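Local coordinates for spondin-1 (PDB 2ZOU), which is a secreted, extracellular-matrix glycoprotein that probably acts in cell adhesion, the part described here being its beta-sandwich reeler domain, at residues S51-F56 with R101-I106; R18-F24 with Q135-L140; Y35-Y41 with F109-A115; T57-E63 with C119-S125. The contacts are given in a common frame with arbitrary orientation. Where two conformers were deposited one is given. Residue numbers count along the deposited sequence, not the author numbering.

Contact 1: S51-F56 with R101-I106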
# COMPACT_ATOMS: atom_id res chain seq x y z
N SER A 51 6.01 14.97 10.77
CA SER A 51 6.73 13.90 10.09
C SER A 51 6.62 13.96 8.56
O SER A 51 5.77 14.68 8.00
CB SER A 51 6.29 12.52 10.60
OG SER A 51 6.55 12.40 12.00
N TYR A 52 7.48 13.20 7.91
CA TYR A 52 7.52 13.08 6.47
C TYR A 52 8.15 11.74 6.15
O TYR A 52 8.72 11.08 7.04
CB TYR A 52 8.34 14.23 5.85
CG TYR A 52 9.73 14.31 6.43
CD1 TYR A 52 10.78 13.55 5.89
CD2 TYR A 52 10.00 15.12 7.54
CE1 TYR A 52 12.05 13.59 6.43
CE2 TYR A 52 11.29 15.16 8.09
CZ TYR A 52 12.30 14.40 7.53
OH TYR A 52 13.57 14.44 8.04
N PHE A 53 8.06 11.33 4.90
CA PHE A 53 8.80 10.17 4.44
C PHE A 53 9.56 10.51 3.16
O PHE A 53 9.10 11.31 2.35
CB PHE A 53 7.91 8.93 4.29
CG PHE A 53 6.66 9.16 3.48
CD1 PHE A 53 5.51 9.67 4.08
CD2 PHE A 53 6.62 8.86 2.13
CE1 PHE A 53 4.34 9.87 3.35
CE2 PHE A 53 5.47 9.08 1.36
CZ PHE A 53 4.31 9.56 1.99
N ARG A 54 10.74 9.93 3.01
CA ARG A 54 11.57 10.15 1.83
C ARG A 54 11.41 9.00 0.84
O ARG A 54 11.80 9.11 -0.32
CB ARG A 54 13.03 10.34 2.24
CG ARG A 54 13.28 11.67 2.92
CD ARG A 54 14.76 11.89 3.25
NE ARG A 54 15.27 10.88 4.19
CZ ARG A 54 16.13 9.92 3.87
NH1 ARG A 54 16.63 9.81 2.64
NH2 ARG A 54 16.51 9.06 4.81
N GLY A 55 10.84 7.90 1.31
CA GLY A 55 10.60 6.73 0.48
C GLY A 55 9.51 5.86 1.08
O GLY A 55 9.22 5.92 2.28
N PHE A 56 8.90 5.04 0.23
CA PHE A 56 7.83 4.14 0.68
C PHE A 56 7.71 2.97 -0.28
O PHE A 56 8.17 3.03 -1.43
CB PHE A 56 6.48 4.87 0.79
CG PHE A 56 5.82 5.11 -0.54
CD1 PHE A 56 4.91 4.20 -1.06
CD2 PHE A 56 6.17 6.22 -1.31
CE1 PHE A 56 4.34 4.41 -2.31
CE2 PHE A 56 5.61 6.45 -2.55
CZ PHE A 56 4.69 5.55 -3.07
N ARG A 101 12.53 12.56 -2.37
CA ARG A 101 12.20 13.84 -1.75
C ARG A 101 11.36 13.63 -0.49
O ARG A 101 10.68 12.61 -0.37
CB ARG A 101 11.41 14.71 -2.73
CG ARG A 101 12.11 14.99 -4.04
CD ARG A 101 11.47 16.17 -4.76
NE ARG A 101 12.18 16.48 -6.01
CZ ARG A 101 11.85 15.98 -7.19
NH1 ARG A 101 10.82 15.14 -7.30
NH2 ARG A 101 12.54 16.31 -8.27
N ARG A 102 11.39 14.59 0.42
CA ARG A 102 10.49 14.57 1.59
C ARG A 102 9.06 14.77 1.12
O ARG A 102 8.77 15.70 0.37
CB ARG A 102 10.84 15.67 2.61
CG ARG A 102 12.20 15.53 3.28
CD ARG A 102 12.37 16.55 4.40
NE ARG A 102 13.72 16.53 4.94
CZ ARG A 102 14.08 17.08 6.11
NH1 ARG A 102 13.18 17.69 6.87
NH2 ARG A 102 15.35 17.01 6.51
N ARG A 103 8.17 13.88 1.57
CA ARG A 103 6.74 13.96 1.26
C ARG A 103 5.92 13.74 2.50
O ARG A 103 6.38 13.07 3.44
CB ARG A 103 6.35 12.94 0.18
CG ARG A 103 6.95 13.21 -1.19
CD ARG A 103 6.62 12.09 -2.16
NE ARG A 103 7.12 12.33 -3.52
CZ ARG A 103 8.31 11.94 -3.94
NH1 ARG A 103 9.12 11.28 -3.12
NH2 ARG A 103 8.69 12.19 -5.19
N THR A 104 4.72 14.29 2.51
CA THR A 104 3.81 14.06 3.63
C THR A 104 2.56 13.27 3.21
O THR A 104 1.80 12.82 4.05
CB THR A 104 3.36 15.37 4.28
OG1 THR A 104 2.74 16.20 3.29
CG2 THR A 104 4.56 16.10 4.90
N ARG A 105 2.37 13.13 1.90
CA ARG A 105 1.23 12.36 1.38
C ARG A 105 1.54 11.88 -0.02
O ARG A 105 2.08 12.62 -0.83
CB ARG A 105 -0.05 13.23 1.35
CG ARG A 105 -1.30 12.52 0.77
CD ARG A 105 -2.53 13.42 0.79
NE ARG A 105 -3.74 12.77 0.27
CZ ARG A 105 -4.08 12.75 -1.02
NH1 ARG A 105 -3.30 13.33 -1.91
NH2 ARG A 105 -5.21 12.14 -1.41
N ILE A 106 1.19 10.62 -0.28
CA ILE A 106 1.07 10.14 -1.67
C ILE A 106 -0.28 9.45 -1.85
O ILE A 106 -0.93 9.06 -0.86
CB ILE A 106 2.24 9.21 -2.11
CG1 ILE A 106 2.31 7.93 -1.26
CG2 ILE A 106 3.57 9.99 -2.15
CD1 ILE A 106 1.40 6.81 -1.77
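The loop leading into strand 55-62 of one sheet and the loop leading into strand 105-111 of the other are joined by a single beta bridge, F53 with R103. They form an antiparallel hydrogen-bonded pair: F53 N donates to R103 O at 2.8 Å, and R103 N returns the bond to F53 O, also at 2.8 Å. R54 CA adds a CA-H...O contact to R101 O, 3.4 Å away. The neighbouring backbone turns elsewhere: R54 and G55 both pair with V127, a classic beta bulge, F56 N bonds to E97 OE1 and F56 O to T96 OG1, while T104 and I106 bond to A47 and L45 of strand 40-47. The polar side chains are likewise served mainly from outside. S51 OG bonds to E23 OE2, R103 forms a salt bridge with E84 and reaches T99 O, R54 bonds to Q128 O, and R105 to Q107. R102 instead uses its flat face: its guanidinium stacks on the Y52 ring, centres 4.2 Å apart and planes at 11°. Inward of this polar fringe, F53 CE2 meets I106 CG2 at 4.1 Å, and I106 CD1 sits over a face of the F56 ring, 3.8 Å from F56 CZ. The contact thus divides its chemistry: a matched pair of backbone bonds holds the two loops together, F53, F56 and I106 pack together in its buried part, and stacking accommodates an arginine charge at the surface.

Contact 2: R18-F24 with Q135-L140. With EDO (1,2-ethanediol), chain E.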
# COMPACT_ATOMS: atom_id res chain seq x y z
N ARG A 18 6.24 -5.15 15.43
CA ARG A 18 5.87 -3.86 16.02
C ARG A 18 4.53 -3.40 15.46
O ARG A 18 4.47 -2.61 14.51
CB ARG A 18 6.97 -2.82 15.80
CG ARG A 18 8.28 -3.14 16.51
CD ARG A 18 9.15 -1.90 16.76
NE ARG A 18 8.58 -1.00 17.77
CZ ARG A 18 8.66 -1.18 19.09
NH1 ARG A 18 9.27 -2.25 19.58
NH2 ARG A 18 8.12 -0.29 19.92
N GLU A 19 3.46 -3.90 16.06
CA GLU A 19 2.12 -3.63 15.56
C GLU A 19 1.61 -2.33 16.15
O GLU A 19 2.29 -1.65 16.92
CB GLU A 19 1.17 -4.79 15.85
CG GLU A 19 1.52 -6.06 15.08
CD GLU A 19 0.60 -7.24 15.39
OE1 GLU A 19 0.03 -7.29 16.50
OE2 GLU A 19 0.47 -8.12 14.52
N GLY A 20 0.39 -1.98 15.78
CA GLY A 20 -0.17 -0.76 16.28
C GLY A 20 0.37 0.42 15.52
O GLY A 20 0.84 0.31 14.39
N TYR A 21 0.32 1.57 16.18
CA TYR A 21 0.19 2.78 15.42
C TYR A 21 1.45 3.62 15.42
O TYR A 21 2.09 3.81 16.44
CB TYR A 21 -1.05 3.57 15.87
CG TYR A 21 -2.33 3.06 15.21
CD1 TYR A 21 -3.35 3.94 14.85
CD2 TYR A 21 -2.49 1.71 14.94
CE1 TYR A 21 -4.51 3.46 14.23
CE2 TYR A 21 -3.64 1.22 14.33
CZ TYR A 21 -4.65 2.10 13.98
OH TYR A 21 -5.78 1.61 13.38
N THR A 22 1.80 4.10 14.24
CA THR A 22 2.84 5.11 14.10
C THR A 22 2.13 6.37 13.61
O THR A 22 0.91 6.40 13.50
CB THR A 22 3.95 4.69 13.12
OG1 THR A 22 3.45 4.70 11.78
CG2 THR A 22 4.49 3.29 13.47
N GLU A 23 2.90 7.41 13.32
CA GLU A 23 2.30 8.63 12.80
C GLU A 23 2.02 8.55 11.29
O GLU A 23 1.54 9.52 10.70
CB GLU A 23 3.17 9.84 13.12
CG GLU A 23 4.39 9.92 12.27
CD GLU A 23 5.61 9.27 12.89
OE1 GLU A 23 5.50 8.17 13.49
OE2 GLU A 23 6.71 9.87 12.77
N PHE A 24 2.33 7.41 10.68
CA PHE A 24 2.10 7.23 9.25
C PHE A 24 0.86 6.36 9.08
O PHE A 24 0.73 5.33 9.74
CB PHE A 24 3.30 6.55 8.59
CG PHE A 24 4.56 7.33 8.73
CD1 PHE A 24 4.85 8.37 7.85
CD2 PHE A 24 5.45 7.06 9.76
CE1 PHE A 24 6.02 9.11 7.98
CE2 PHE A 24 6.63 7.81 9.90
CZ PHE A 24 6.91 8.82 9.01
N GLN A 135 3.93 -4.54 8.49
CA GLN A 135 3.36 -5.20 9.65
C GLN A 135 2.05 -5.88 9.32
O GLN A 135 1.35 -5.46 8.39
CB GLN A 135 3.15 -4.20 10.78
CG GLN A 135 4.44 -3.66 11.37
CD GLN A 135 5.24 -4.69 12.14
OE1 GLN A 135 4.69 -5.65 12.70
NE2 GLN A 135 6.55 -4.50 12.18
N ASP A 136 1.70 -6.92 10.08
CA ASP A 136 0.45 -7.64 9.86
C ASP A 136 -0.76 -6.83 10.25
O ASP A 136 -1.83 -6.98 9.66
CB ASP A 136 0.45 -9.00 10.59
CG ASP A 136 1.43 -10.00 9.98
OD1 ASP A 136 1.94 -9.76 8.87
OD2 ASP A 136 1.68 -11.04 10.62
N GLU A 137 -0.58 -5.95 11.24
CA GLU A 137 -1.61 -5.02 11.71
C GLU A 137 -0.92 -3.74 12.13
O GLU A 137 0.24 -3.75 12.54
CB GLU A 137 -2.34 -5.60 12.92
CG GLU A 137 -3.35 -6.65 12.56
CD GLU A 137 -3.98 -7.29 13.78
OE1 GLU A 137 -3.84 -6.74 14.90
OE2 GLU A 137 -4.61 -8.35 13.62
N GLY A 138 -1.64 -2.63 12.02
CA GLY A 138 -1.06 -1.36 12.40
C GLY A 138 -1.56 -0.25 11.51
O GLY A 138 -2.42 -0.45 10.66
N SER A 139 -1.00 0.94 11.71
CA SER A 139 -1.51 2.09 11.00
C SER A 139 -1.18 2.10 9.51
O SER A 139 -1.81 2.83 8.75
CB SER A 139 -1.05 3.38 11.69
OG SER A 139 0.36 3.48 11.72
N LEU A 140 -0.18 1.32 9.10
CA LEU A 140 0.19 1.21 7.69
C LEU A 140 -0.34 -0.06 7.04
O LEU A 140 0.15 -0.49 6.01
CB LEU A 140 1.71 1.32 7.53
CG LEU A 140 2.27 2.75 7.64
CD1 LEU A 140 3.79 2.70 7.52
CD2 LEU A 140 1.71 3.67 6.60
C1 EDO E . -1.21 10.50 8.95
O1 EDO E . -1.14 9.71 10.14
C2 EDO E . -2.42 11.42 8.95
O2 EDO E . -2.01 12.77 9.21
O HOH W 1 2.90 2.29 10.85
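S139 shows how one small side chain can organise a loop. It has 82 Å² covered by the segment 18-24, and its hydroxyl works in both directions: S139 OG accepts from T22 N at 3.0 Å and donates to F24 O at 2.7 Å. A water adds to the knot, giving a proton to S139 OG at 2.9 Å and lying 2.6 Å from T22 OG1. The same T22 OG1 accepts from F24 N at 3.1 Å, which forms an ST turn at T22-F24. The S139 CB packs over a face of the Y21 ring, 3.9 Å from its centroid, and S139 N makes a weak bond to G20 O at 3.3 Å. E19, with 66 Å² covered, brings its CA to 3.6 Å from E137 O, and the like-charged carboxylates of E19 and E137 come close, OE1 to OE1 4.2 Å. Q135, with 59 Å² covered, turns its CA-to-CB bond toward segment 18-24, and R18 N gives Q135 OE1 a weak bond at 3.2 Å. Between them the CA atoms of G20 and G138 close to 4.0 Å, where a CB on G138 would clash with G20 O. Through the ST turn and the serine, S139, bonded also to L26, and L140, bonded to A124, join the broken part of edge strand 131-144 of one sheet to the lead-in of edge strand 24-28 of the other, in the beta-sandwich of the reeler domain.

Contact 3: Y35-Y41 with F109-A115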
# COMPACT_ATOMS: atom_id res chain seq x y z
N TYR A 35 -14.54 -4.35 -0.20
CA TYR A 35 -14.30 -3.97 -1.60
C TYR A 35 -15.34 -4.58 -2.53
O TYR A 35 -15.86 -5.67 -2.27
CB TYR A 35 -12.87 -4.30 -2.08
CG TYR A 35 -12.54 -5.78 -2.30
CD1 TYR A 35 -11.78 -6.48 -1.36
CD2 TYR A 35 -12.93 -6.46 -3.46
CE1 TYR A 35 -11.44 -7.81 -1.55
CE2 TYR A 35 -12.60 -7.81 -3.65
CZ TYR A 35 -11.85 -8.46 -2.70
OH TYR A 35 -11.54 -9.80 -2.90
N LYS A 36 -15.62 -3.86 -3.63
CA LYS A 36 -16.46 -4.36 -4.71
C LYS A 36 -15.56 -4.58 -5.93
O LYS A 36 -14.88 -3.64 -6.37
CB LYS A 36 -17.51 -3.32 -5.12
CG LYS A 36 -18.52 -2.92 -4.07
CD LYS A 36 -19.24 -1.69 -4.59
CE LYS A 36 -20.40 -1.30 -3.73
NZ LYS A 36 -21.11 -0.18 -4.39
N PRO A 37 -15.55 -5.82 -6.47
CA PRO A 37 -14.75 -6.15 -7.64
C PRO A 37 -14.89 -5.09 -8.73
O PRO A 37 -16.00 -4.68 -9.07
CB PRO A 37 -15.32 -7.49 -8.09
CG PRO A 37 -15.76 -8.11 -6.81
CD PRO A 37 -16.30 -6.99 -5.98
N GLY A 38 -13.75 -4.63 -9.25
CA GLY A 38 -13.74 -3.66 -10.34
C GLY A 38 -13.85 -2.20 -9.96
O GLY A 38 -13.65 -1.34 -10.81
N THR A 39 -14.19 -1.92 -8.71
CA THR A 39 -14.22 -0.56 -8.22
C THR A 39 -12.80 -0.03 -8.00
O THR A 39 -11.95 -0.75 -7.46
CB THR A 39 -15.07 -0.47 -6.95
OG1 THR A 39 -16.44 -0.70 -7.29
CG2 THR A 39 -14.94 0.91 -6.31
N SER A 40 -12.57 1.21 -8.41
CA SER A 40 -11.33 1.93 -8.15
C SER A 40 -11.42 2.66 -6.81
O SER A 40 -12.36 3.45 -6.59
CB SER A 40 -11.04 2.93 -9.26
OG SER A 40 -10.81 2.29 -10.50
N TYR A 41 -10.45 2.41 -5.95
CA TYR A 41 -10.33 3.07 -4.65
C TYR A 41 -9.10 3.94 -4.61
O TYR A 41 -8.06 3.59 -5.18
CB TYR A 41 -10.25 2.02 -3.53
CG TYR A 41 -11.51 1.20 -3.44
CD1 TYR A 41 -12.60 1.65 -2.70
CD2 TYR A 41 -11.63 -0.01 -4.13
CE1 TYR A 41 -13.76 0.91 -2.63
CE2 TYR A 41 -12.80 -0.75 -4.09
CZ TYR A 41 -13.86 -0.31 -3.32
OH TYR A 41 -15.01 -1.06 -3.31
N PHE A 109 -4.45 4.86 -7.18
CA PHE A 109 -5.65 4.05 -7.26
C PHE A 109 -5.31 2.59 -7.07
O PHE A 109 -4.25 2.13 -7.52
CB PHE A 109 -6.35 4.20 -8.60
CG PHE A 109 -7.04 5.52 -8.79
CD1 PHE A 109 -8.05 5.93 -7.91
CD2 PHE A 109 -6.70 6.36 -9.86
CE1 PHE A 109 -8.69 7.15 -8.08
CE2 PHE A 109 -7.36 7.59 -10.04
CZ PHE A 109 -8.34 7.97 -9.14
N TRP A 110 -6.23 1.87 -6.43
CA TRP A 110 -6.21 0.42 -6.36
C TRP A 110 -7.55 -0.07 -6.88
O TRP A 110 -8.60 0.30 -6.35
CB TRP A 110 -5.96 -0.06 -4.95
CG TRP A 110 -5.96 -1.55 -4.83
CD1 TRP A 110 -4.98 -2.40 -5.23
CD2 TRP A 110 -6.98 -2.36 -4.24
NE1 TRP A 110 -5.32 -3.70 -4.94
CE2 TRP A 110 -6.55 -3.70 -4.32
CE3 TRP A 110 -8.21 -2.08 -3.64
CZ2 TRP A 110 -7.32 -4.76 -3.83
CZ3 TRP A 110 -8.97 -3.13 -3.16
CH2 TRP A 110 -8.51 -4.46 -3.24
N ILE A 111 -7.51 -0.88 -7.93
CA ILE A 111 -8.70 -1.41 -8.56
C ILE A 111 -8.94 -2.81 -8.01
O ILE A 111 -8.07 -3.68 -8.13
CB ILE A 111 -8.56 -1.46 -10.08
CG1 ILE A 111 -8.19 -0.07 -10.61
CG2 ILE A 111 -9.88 -2.01 -10.71
CD1 ILE A 111 -7.83 -0.03 -12.11
N ALA A 112 -10.10 -3.01 -7.37
CA ALA A 112 -10.36 -4.23 -6.61
C ALA A 112 -10.48 -5.45 -7.51
O ALA A 112 -11.00 -5.37 -8.63
CB ALA A 112 -11.61 -4.08 -5.75
N PRO A 113 -10.01 -6.60 -7.01
CA PRO A 113 -9.96 -7.83 -7.81
C PRO A 113 -11.32 -8.54 -7.96
O PRO A 113 -12.28 -8.16 -7.30
CB PRO A 113 -9.01 -8.71 -7.00
CG PRO A 113 -9.27 -8.30 -5.58
CD PRO A 113 -9.46 -6.80 -5.65
N PRO A 114 -11.41 -9.55 -8.84
CA PRO A 114 -12.64 -10.31 -9.04
C PRO A 114 -13.19 -10.99 -7.78
O PRO A 114 -12.43 -11.33 -6.86
CB PRO A 114 -12.22 -11.41 -10.03
CG PRO A 114 -11.10 -10.81 -10.79
CD PRO A 114 -10.34 -9.99 -9.77
N ALA A 115 -14.50 -11.22 -7.78
CA ALA A 115 -15.16 -11.92 -6.70
C ALA A 115 -14.46 -13.26 -6.51
O ALA A 115 -14.08 -13.91 -7.49
CB ALA A 115 -16.63 -12.14 -7.02
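Y35 lays one face of its ring against the edge of W110, a T-shaped pair with the ring planes at 90° and the centroid of the W110 six-membered ring 5.9 Å from that of Y35. P113 CD also lies over a face of the Y35 ring, 4.2 Å from its centroid, and A112 CB reaches Y35 CD2 at 3.6 Å. On the strand side, Y41 CD2 packs on W110 CE3 at 4.0 Å. The backbones form an antiparallel ladder: Y41 N to W110 O and W110 N to Y41 O, both 2.8 Å, make a hydrogen-bonded pair, followed by the non-hydrogen-bonded pair S40 and I111. The pairing then carries on past the strand ends, with A112 N to T39 O and G38 N to A112 O, both 2.9 Å. G38 belongs to a type II turn from K36 to T39, closed by T39 N to K36 O at 3.0 Å, and its positive phi suits glycine. Y41 OH accepts from K36 N at 2.9 Å, tying strand and turn within the segment. Strands 40-47 and 105-111 are neighbours in the four-stranded sheet; strand 76-79 flanks the latter, its F77 meeting W110, while V120 of the opposing sheet packs against both Y35 and W110.

Contact 4: T57-E63 with C119-S125. With EDO (1,2-ethanediol), chain D; EDO (1,2-ethanediol), chain F.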
# COMPACT_ATOMS: atom_id res chain seq x y z
N THR A 57 7.08 1.91 0.22
CA THR A 57 6.68 0.78 -0.62
C THR A 57 5.27 0.41 -0.24
O THR A 57 4.94 0.31 0.94
CB THR A 57 7.58 -0.44 -0.39
OG1 THR A 57 8.95 -0.07 -0.57
CG2 THR A 57 7.22 -1.54 -1.39
N LEU A 58 4.44 0.17 -1.25
CA LEU A 58 3.04 -0.13 -1.05
C LEU A 58 2.64 -1.36 -1.87
O LEU A 58 2.91 -1.40 -3.08
CB LEU A 58 2.20 1.09 -1.46
CG LEU A 58 0.70 0.89 -1.61
CD1 LEU A 58 0.08 0.51 -0.28
CD2 LEU A 58 0.03 2.12 -2.18
N ILE A 59 2.01 -2.34 -1.21
CA ILE A 59 1.56 -3.58 -1.87
C ILE A 59 0.14 -3.95 -1.45
O ILE A 59 -0.39 -3.41 -0.48
CB ILE A 59 2.53 -4.77 -1.62
CG1 ILE A 59 2.66 -5.05 -0.12
CG2 ILE A 59 3.88 -4.47 -2.28
CD1 ILE A 59 3.56 -6.24 0.21
N ALA A 60 -0.49 -4.84 -2.22
CA ALA A 60 -1.80 -5.39 -1.88
C ALA A 60 -1.70 -6.90 -2.01
O ALA A 60 -1.44 -7.40 -3.10
CB ALA A 60 -2.85 -4.86 -2.84
N LEU A 61 -1.91 -7.61 -0.90
CA LEU A 61 -1.71 -9.07 -0.84
C LEU A 61 -2.98 -9.78 -0.47
O LEU A 61 -3.74 -9.32 0.38
CB LEU A 61 -0.66 -9.41 0.21
CG LEU A 61 0.75 -8.86 -0.00
CD1 LEU A 61 1.67 -9.36 1.12
CD2 LEU A 61 1.28 -9.29 -1.37
N ARG A 62 -3.20 -10.96 -1.06
CA ARG A 62 -4.19 -11.85 -0.52
C ARG A 62 -3.78 -12.13 0.92
O ARG A 62 -2.59 -12.31 1.20
CB ARG A 62 -4.21 -13.15 -1.33
CG ARG A 62 -4.71 -12.93 -2.76
CD ARG A 62 -5.03 -14.27 -3.39
NE ARG A 62 -5.35 -14.15 -4.81
CZ ARG A 62 -6.18 -14.97 -5.46
NH1 ARG A 62 -6.79 -15.95 -4.81
NH2 ARG A 62 -6.41 -14.79 -6.75
N GLU A 63 -4.75 -12.17 1.82
CA GLU A 63 -4.44 -12.46 3.23
C GLU A 63 -3.68 -13.77 3.43
O GLU A 63 -3.92 -14.76 2.72
CB GLU A 63 -5.71 -12.46 4.08
CG GLU A 63 -5.40 -12.22 5.56
CD GLU A 63 -6.64 -12.07 6.43
OE1 GLU A 63 -7.75 -12.42 5.97
OE2 GLU A 63 -6.48 -11.62 7.59
N CYS A 119 -10.12 -11.90 1.19
CA CYS A 119 -9.63 -10.74 1.93
C CYS A 119 -8.30 -10.28 1.39
O CYS A 119 -7.41 -11.09 1.13
CB CYS A 119 -9.51 -11.05 3.42
SG CYS A 119 -11.10 -11.32 4.23
N VAL A 120 -8.16 -8.96 1.24
CA VAL A 120 -6.94 -8.35 0.74
C VAL A 120 -6.34 -7.45 1.84
O VAL A 120 -7.06 -6.76 2.56
CB VAL A 120 -7.23 -7.51 -0.52
CG1 VAL A 120 -6.01 -6.68 -0.91
CG2 VAL A 120 -7.67 -8.41 -1.66
N ILE A 121 -5.01 -7.49 1.96
CA ILE A 121 -4.29 -6.63 2.90
C ILE A 121 -3.46 -5.62 2.13
O ILE A 121 -2.51 -5.99 1.42
CB ILE A 121 -3.33 -7.43 3.81
CG1 ILE A 121 -3.99 -8.70 4.38
CG2 ILE A 121 -2.80 -6.53 4.92
CD1 ILE A 121 -5.14 -8.45 5.37
N LEU A 122 -3.83 -4.35 2.27
CA LEU A 122 -3.04 -3.26 1.74
C LEU A 122 -2.02 -2.92 2.79
O LEU A 122 -2.40 -2.71 3.94
CB LEU A 122 -3.93 -2.03 1.49
CG LEU A 122 -5.05 -2.23 0.46
CD1 LEU A 122 -6.00 -1.03 0.47
CD2 LEU A 122 -4.45 -2.39 -0.90
N LYS A 123 -0.75 -2.86 2.41
CA LYS A 123 0.35 -2.70 3.37
C LYS A 123 1.43 -1.78 2.85
O LYS A 123 1.80 -1.83 1.68
CB LYS A 123 1.01 -4.06 3.64
CG LYS A 123 0.37 -4.93 4.69
CD LYS A 123 0.81 -6.37 4.52
CE LYS A 123 2.22 -6.61 4.98
NZ LYS A 123 2.46 -8.08 5.09
N ALA A 124 1.97 -0.94 3.73
CA ALA A 124 3.04 -0.04 3.36
C ALA A 124 4.20 -0.09 4.34
O ALA A 124 4.03 -0.42 5.51
CB ALA A 124 2.52 1.37 3.23
N SER A 125 5.37 0.25 3.82
CA SER A 125 6.58 0.46 4.59
C SER A 125 7.10 1.84 4.21
O SER A 125 6.93 2.25 3.06
CB SER A 125 7.60 -0.62 4.22
OG SER A 125 8.85 -0.34 4.80
C1 EDO D . 11.50 1.29 3.13
O1 EDO D . 10.99 -0.05 3.24
C2 EDO D . 10.53 2.14 2.32
O2 EDO D . 10.32 1.55 1.03
C1 EDO F . 3.65 -0.83 9.40
O1 EDO F . 4.47 -0.73 8.24
C2 EDO F . 4.45 -0.55 10.67
O2 EDO F . 3.61 0.07 11.64
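Six backbone hydrogen bonds between strands 57-62 and 120-125 show the regular antiparallel ladder. They come in reciprocal pairs: T57 with S125, N to O 2.9 Å both ways; I59 N to K123 O 2.9 Å and K123 N to I59 O 3.0 Å; L61 N to I121 O 2.9 Å and I121 N to L61 O 2.7 Å. A seventh, E63 N to C119 O at 3.0 Å, extends the pairing one step. CA-H...O contacts fill the intervals, as at A124 CA to T57 O, 3.1 Å. Apolar contacts lie on the face turned to L26, V108 and W110 of the other sheet: A60 CB meets L122 CD2 at 3.5 Å and V120 CG1 at 4.1 Å. On the reverse face an ethanediol, probably from the crystallisation liquor, bonds to two side chains: its O2 is 2.7 Å from T57 OG1 and its O1 donates to S125 OG at 2.7 Å. Covalent and ionic links gather at the far end, where E63 forms a salt bridge with K143. Chemically, the backbone supplies the lateral cohesion, L58, A60, V120, L122 and A124 give this sheet's contribution to the core, and the C119-C145 disulfide ties the residue just before strand 120-127 to the one just after strand 131-144.

In the fold
The four contacts sample both sheets of one beta-sandwich. Contact 4, its centre about 5 Å from the centre of the chain, pairs strands 55-62 and 120-127 of the five-stranded sheet. Contacts 1 and 3, about 26 Å apart between centres, sit at opposite ends and share strand 105-111 of the four-stranded sheet; contact 1 also brings in the start of strand 55-62. W110 of contact 3 packs on A60 and V120 of contact 4, joining the sheets. Contact 2 joins segments from early and late in the chain: its loop encloses the other three, L140 bonds to A124 of contact 4, and E23 meets S51 of contact 1. Contact 4 is thus central, while the other three tie the periphery of the sandwich.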